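PDB 3JR7: EDD domain protein, DegV family from Ruminococcus gnavus, which is of unknown function in detail but, like other members of the DegV family, probably binds a lipid such as a fatty acid. Local coordinates for residues D246-A250 / I294-V298; V101-S105 / E143-A147. All blocks are in the same frame, centred on the assembly; numbering follows the deposited sequence.

How the interactions relate
Both contacts are buried, with centres 13 Å apart, but they involve different sheets. Interaction 1 lies within one mixed sheet, where strands 248-253 and 294-297 are neighbours held by backbone hydrogen bonds. Interaction 2 lies nearer the centre of the chain and packs helix 141-155 against strand 98-103 of the other sheet, with no hydrogen bond across. The two meet through the same helix: Leu145, which does not reach segment 101-105, puts its CD1 3.5 Å from CG1 of Val297 and 3.7 Å from CB of Ala250. Helix 141-155 therefore touches both sheets. Ile295 and Leu104 each lie near bound polyether, probably from the crystallisation liquor, though such molecules often mark pockets.

Interaction 1. Residues D246-A250 / I294-V298; sequences DKILA and IIVVV
Residues 248-250 and 294-297 are extended (phi about -100 to -135°, psi 131 to 141°) and run antiparallel, strand axes 5.6 Å apart at 165°. They form part of an antiparallel ladder in a mixed sheet, where the C-terminal strand lies between strands 176-179 and 248-253. Ile294 bonds through its backbone to Val179, Ile295 to Ala252. Val296 (chi1 t) places CG1 4.2 Å from CD1 of Leu249 (chi1 t, chi2 134°, between wells), on the side covered by helix 257-270; its CA lies 3.5 Å from Ala250 O, a CA-H...O contact. Val297 and Ala250 form a hydrogen-bonded pair, CA atoms 5.3 Å apart: Ala250 N to Val297 O is 2.9 Å, Val297 N to Ala250 O 3.0 Å, both nearly linear. Their side chains share the face on which Leu145 packs. Val298 (chi1 p) sets CB 3.7 Å from Leu249 CD1 and CG2 3.8 Å from Lys247 CB. The directional bonds thus depend on backbone alone, while Leu249, Val296 and Val298 contribute non-directional apolar packing.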
ATOM      1  N   ASP A 246       0.919 -17.110  11.460  1.00 35.86           N
ATOM      2  CA  ASP A 246       2.048 -17.000  10.539  1.00 37.02           C
ATOM      3  C   ASP A 246       2.203 -15.580   9.985  1.00 36.50           C
ATOM      4  O   ASP A 246       3.122 -15.333   9.174  1.00 37.15           O
ATOM      5  CB  ASP A 246       1.866 -17.950   9.341  1.00 37.72           C
ATOM      6  CG  ASP A 246       1.764 -19.417   9.744  1.00 41.97           C
ATOM      7  OD1 ASP A 246       2.377 -19.788  10.782  1.00 44.20           O
ATOM      8  OD2 ASP A 246       1.060 -20.192   9.023  1.00 47.19           O
ATOM      9  N   LYS A 247       1.333 -14.648  10.385  1.00 33.47           N
ATOM     10  CA  LYS A 247       1.233 -13.415   9.639  1.00 32.46           C
ATOM     11  C   LYS A 247       1.472 -12.173  10.481  1.00 30.15           C
ATOM     12  O   LYS A 247       1.243 -12.165  11.687  1.00 28.82           O
ATOM     13  CB  LYS A 247      -0.134 -13.344   8.927  1.00 32.53           C
ATOM     14  CG  LYS A 247      -0.344 -14.592   8.110  1.00 34.32           C
ATOM     15  CD  LYS A 247      -1.562 -14.599   7.294  1.00 33.70           C
ATOM     16  CE  LYS A 247      -1.507 -15.794   6.319  1.00 32.78           C
ATOM     17  NZ  LYS A 247      -2.790 -15.934   5.578  1.00 32.26           N
ATOM     18  N   ILE A 248       1.946 -11.130   9.809  1.00 27.53           N
ATOM     19  CA  ILE A 248       2.123  -9.836  10.412  1.00 26.21           C
ATOM     20  C   ILE A 248       0.909  -9.006   9.980  1.00 25.14           C
ATOM     21  O   ILE A 248       0.494  -9.035   8.812  1.00 24.49           O
ATOM     22  CB  ILE A 248       3.448  -9.193   9.954  1.00 26.89           C
ATOM     23  CG1 ILE A 248       4.633 -10.097  10.346  1.00 28.56           C
ATOM     24  CG2 ILE A 248       3.584  -7.793  10.508  1.00 26.06           C
ATOM     25  CD1 ILE A 248       6.054  -9.461  10.083  1.00 33.16           C
ATOM     26  N   LEU A 249       0.301  -8.301  10.931  1.00 24.14           N
ATOM     27  CA  LEU A 249      -0.809  -7.443  10.620  1.00 23.68           C
ATOM     28  C   LEU A 249      -0.324  -5.997  10.595  1.00 22.80           C
ATOM     29  O   LEU A 249       0.431  -5.568  11.450  1.00 22.81           O
ATOM     30  CB  LEU A 249      -1.943  -7.640  11.634  1.00 23.76           C
ATOM     31  CG  LEU A 249      -3.180  -6.811  11.301  1.00 25.73           C
ATOM     32  CD1 LEU A 249      -4.481  -7.663  11.425  1.00 28.57           C
ATOM     33  CD2 LEU A 249      -3.177  -5.588  12.187  1.00 28.68           C
ATOM     34  N   ALA A 250      -0.755  -5.250   9.600  1.00 21.58           N
ATOM     35  CA  ALA A 250      -0.344  -3.876   9.443  1.00 21.33           C
ATOM     36  C   ALA A 250      -1.534  -2.974   9.424  1.00 21.19           C
ATOM     37  O   ALA A 250      -2.587  -3.294   8.840  1.00 21.12           O
ATOM     38  CB  ALA A 250       0.521  -3.676   8.156  1.00 20.30           C
ATOM     39  N   ILE A 294      -8.386   4.750   7.873  1.00 21.21           N
ATOM     40  CA  ILE A 294      -7.752   3.591   8.469  1.00 21.56           C
ATOM     41  C   ILE A 294      -7.713   2.497   7.400  1.00 21.38           C
ATOM     42  O   ILE A 294      -8.718   2.208   6.751  1.00 21.40           O
ATOM     43  CB  ILE A 294      -8.534   3.074   9.662  1.00 22.70           C
ATOM     44  CG1 ILE A 294      -8.475   4.069  10.808  1.00 25.45           C
ATOM     45  CG2 ILE A 294      -7.950   1.742  10.143  1.00 23.32           C
ATOM     46  CD1 ILE A 294      -7.055   4.117  11.508  1.00 26.62           C
ATOM     47  N   ILE A 295      -6.538   1.909   7.226  1.00 21.84           N
ATOM     48  CA  ILE A 295      -6.323   0.803   6.319  1.00 21.51           C
ATOM     49  C   ILE A 295      -5.754  -0.360   7.122  1.00 21.40           C
ATOM     50  O   ILE A 295      -4.800  -0.179   7.896  1.00 22.15           O
ATOM     51  CB  ILE A 295      -5.309   1.218   5.217  1.00 22.07           C
ATOM     52  CG1 ILE A 295      -5.851   2.415   4.413  1.00 22.37           C
ATOM     53  CG2 ILE A 295      -4.964   0.001   4.295  1.00 20.61           C
ATOM     54  CD1 ILE A 295      -4.762   3.219   3.775  1.00 23.11           C
ATOM     55  N   VAL A 296      -6.296  -1.550   6.921  1.00 20.37           N
ATOM     56  CA  VAL A 296      -5.779  -2.748   7.552  1.00 21.15           C
ATOM     57  C   VAL A 296      -5.460  -3.844   6.546  1.00 20.76           C
ATOM     58  O   VAL A 296      -6.261  -4.113   5.641  1.00 21.44           O
ATOM     59  CB  VAL A 296      -6.809  -3.336   8.548  1.00 21.51           C
ATOM     60  CG1 VAL A 296      -6.273  -4.599   9.186  1.00 21.08           C
ATOM     61  CG2 VAL A 296      -7.243  -2.238   9.629  1.00 23.68           C
ATOM     62  N   VAL A 297      -4.301  -4.474   6.719  1.00 21.12           N
ATOM     63  CA  VAL A 297      -3.884  -5.598   5.902  1.00 21.89           C
ATOM     64  C   VAL A 297      -3.321  -6.721   6.750  1.00 22.58           C
ATOM     65  O   VAL A 297      -2.535  -6.475   7.652  1.00 22.31           O
ATOM     66  CB  VAL A 297      -2.790  -5.173   4.872  1.00 21.71           C
ATOM     67  CG1 VAL A 297      -2.356  -6.363   4.032  1.00 20.42           C
ATOM     68  CG2 VAL A 297      -3.325  -4.081   3.955  1.00 22.32           C
ATOM     69  N   VAL A 298      -3.697  -7.966   6.416  1.00 23.93           N
ATOM     70  CA  VAL A 298      -3.050  -9.161   6.942  1.00 24.08           C
ATOM     71  C   VAL A 298      -3.095 -10.355   5.891  1.00 24.93           C
ATOM     72  O   VAL A 298      -4.049 -10.323   5.017  1.00 24.79           O
ATOM     73  CB  VAL A 298      -3.674  -9.559   8.295  1.00 24.11           C
ATOM     74  CG1 VAL A 298      -5.171  -9.956   8.152  1.00 23.72           C
ATOM     75  CG2 VAL A 298      -2.829 -10.630   8.998  1.00 23.23           C
TER

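Interaction 2. Residues V101-S105 / E143-A147; sequences VVTLS and ETLIA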
ATOM      1  N   VAL A 101      10.496  -5.547  -7.143  1.00 18.86           N
ATOM      2  CA  VAL A 101       9.751  -4.289  -7.218  1.00 18.56           C
ATOM      3  C   VAL A 101       8.335  -4.543  -6.696  1.00 19.18           C
ATOM      4  O   VAL A 101       7.692  -5.545  -7.081  1.00 21.40           O
ATOM      5  CB  VAL A 101       9.721  -3.750  -8.665  1.00 19.24           C
ATOM      6  CG1 VAL A 101       9.210  -2.272  -8.718  1.00 20.21           C
ATOM      7  CG2 VAL A 101      11.103  -3.865  -9.322  1.00 18.01           C
ATOM      8  N   VAL A 102       7.845  -3.680  -5.820  1.00 17.86           N
ATOM      9  CA  VAL A 102       6.500  -3.832  -5.252  1.00 17.76           C
ATOM     10  C   VAL A 102       5.697  -2.595  -5.557  1.00 18.02           C
ATOM     11  O   VAL A 102       6.151  -1.497  -5.250  1.00 19.68           O
ATOM     12  CB  VAL A 102       6.551  -4.007  -3.742  1.00 17.71           C
ATOM     13  CG1 VAL A 102       5.068  -4.190  -3.184  1.00 18.24           C
ATOM     14  CG2 VAL A 102       7.444  -5.208  -3.384  1.00 17.26           C
ATOM     15  N   THR A 103       4.558  -2.759  -6.217  1.00 18.04           N
ATOM     16  CA  THR A 103       3.746  -1.652  -6.673  1.00 18.93           C
ATOM     17  C   THR A 103       2.330  -1.733  -6.190  1.00 19.36           C
ATOM     18  O   THR A 103       1.833  -2.796  -5.806  1.00 21.30           O
ATOM     19  CB  THR A 103       3.683  -1.532  -8.237  1.00 18.74           C
ATOM     20  OG1 THR A 103       2.859  -2.562  -8.794  1.00 20.57           O
ATOM     21  CG2 THR A 103       5.092  -1.566  -8.864  1.00 18.70           C
ATOM     22  N   LEU A 104       1.684  -0.576  -6.209  1.00 19.62           N
ATOM     23  CA  LEU A 104       0.230  -0.464  -6.180  1.00 19.20           C
ATOM     24  C   LEU A 104      -0.443  -1.476  -7.109  1.00 19.45           C
ATOM     25  O   LEU A 104       0.083  -1.804  -8.168  1.00 19.85           O
ATOM     26  CB  LEU A 104      -0.170   0.945  -6.654  1.00 18.44           C
ATOM     27  CG  LEU A 104      -0.141   2.097  -5.659  1.00 18.67           C
ATOM     28  CD1 LEU A 104       0.087   3.421  -6.431  1.00 18.31           C
ATOM     29  CD2 LEU A 104      -1.407   2.112  -4.829  1.00 17.76           C
ATOM     30  N   SER A 105      -1.637  -1.905  -6.731  1.00 19.59           N
ATOM     31  CA  SER A 105      -2.506  -2.660  -7.605  1.00 20.05           C
ATOM     32  C   SER A 105      -2.539  -2.133  -9.020  1.00 20.93           C
ATOM     33  O   SER A 105      -2.796  -0.910  -9.287  1.00 19.80           O
ATOM     34  CB  SER A 105      -3.946  -2.652  -7.086  1.00 20.03           C
ATOM     35  OG  SER A 105      -4.800  -3.297  -8.040  1.00 20.55           O
ATOM     36  N   GLU A 143       1.612  -3.088   0.373  1.00 20.61           N
ATOM     37  CA  GLU A 143       2.945  -3.075  -0.284  1.00 18.74           C
ATOM     38  C   GLU A 143       4.060  -3.278   0.743  1.00 19.11           C
ATOM     39  O   GLU A 143       5.042  -4.012   0.511  1.00 19.06           O
ATOM     40  CB  GLU A 143       3.139  -1.763  -1.019  1.00 18.50           C
ATOM     41  CG  GLU A 143       2.141  -1.551  -2.174  1.00 20.59           C
ATOM     42  CD  GLU A 143       2.267  -0.181  -2.815  1.00 20.44           C
ATOM     43  OE1 GLU A 143       3.368   0.171  -3.261  1.00 21.56           O
ATOM     44  OE2 GLU A 143       1.253   0.545  -2.860  1.00 20.72           O
ATOM     45  N   THR A 144       3.910  -2.612   1.887  1.00 19.50           N
ATOM     46  CA  THR A 144       4.864  -2.675   2.968  1.00 19.80           C
ATOM     47  C   THR A 144       5.052  -4.124   3.375  1.00 19.86           C
ATOM     48  O   THR A 144       6.191  -4.629   3.470  1.00 19.77           O
ATOM     49  CB  THR A 144       4.358  -1.892   4.200  1.00 19.62           C
ATOM     50  OG1 THR A 144       3.963  -0.565   3.812  1.00 19.17           O
ATOM     51  CG2 THR A 144       5.407  -1.848   5.262  1.00 20.90           C
ATOM     52  N   LEU A 145       3.936  -4.800   3.584  1.00 19.19           N
ATOM     53  CA  LEU A 145       3.990  -6.189   4.046  1.00 19.76           C
ATOM     54  C   LEU A 145       4.636  -7.126   3.009  1.00 20.13           C
ATOM     55  O   LEU A 145       5.399  -8.016   3.366  1.00 21.03           O
ATOM     56  CB  LEU A 145       2.605  -6.700   4.438  1.00 19.36           C
ATOM     57  CG  LEU A 145       2.092  -6.275   5.805  1.00 20.01           C
ATOM     58  CD1 LEU A 145       0.614  -6.658   5.951  1.00 20.53           C
ATOM     59  CD2 LEU A 145       2.938  -6.844   6.923  1.00 19.28           C
ATOM     60  N   ILE A 146       4.363  -6.883   1.741  1.00 20.84           N
ATOM     61  CA  ILE A 146       5.008  -7.627   0.640  1.00 20.44           C
ATOM     62  C   ILE A 146       6.551  -7.412   0.640  1.00 19.76           C
ATOM     63  O   ILE A 146       7.294  -8.381   0.587  1.00 18.99           O
ATOM     64  CB  ILE A 146       4.384  -7.247  -0.728  1.00 20.20           C
ATOM     65  CG1 ILE A 146       2.899  -7.698  -0.780  1.00 20.38           C
ATOM     66  CG2 ILE A 146       5.142  -7.888  -1.900  1.00 20.19           C
ATOM     67  CD1 ILE A 146       2.108  -7.028  -1.892  1.00 15.74           C
ATOM     68  N   ALA A 147       6.994  -6.160   0.792  1.00 19.18           N
ATOM     69  CA  ALA A 147       8.406  -5.822   0.914  1.00 19.46           C
ATOM     70  C   ALA A 147       9.057  -6.584   2.080  1.00 19.58           C
ATOM     71  O   ALA A 147      10.172  -7.138   1.915  1.00 19.55           O
ATOM     72  CB  ALA A 147       8.621  -4.303   1.103  1.00 18.27           C
TER
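Helix-on-sheet packing of an alpha/beta layer brings helix 141-155 against strand 98-103, whose partners 22-27 and 130-135 run parallel to it. The local axes lie 8.4 Å apart at 163°, so helix and strand run nearly antiparallel. Val102 has the most surface covered. Its CA-to-CB bond points at the helix, and the side chain sits between Glu143 and Ile146, about one helical turn apart: CG1 lies 3.8 Å from Glu143 CB and 3.7 Å from Glu143 O, while both methyls reach Ile146 CG2, CG2 of Val102 at 3.8 Å from it and CG1 at 3.9 Å. Beyond the valine, Ile146 also packs on helix 160-173. Glu143 is nearly as well covered. With chi1 m and chi2 t, its chain extends across the gap to the backbone at Thr103 and Leu104. The carboxylate faces that backbone, and its OE1 lies close to OD1 of Asp27, two acidic groups near each other. Leu104 N is hydrogen-bonded to Asp27, not to the glutamate. A polyether about 4 Å from the side chain of Leu104 may mark a pocket beside this residue. Glu143 OE2 lies 3.5 Å from Leu104 CG.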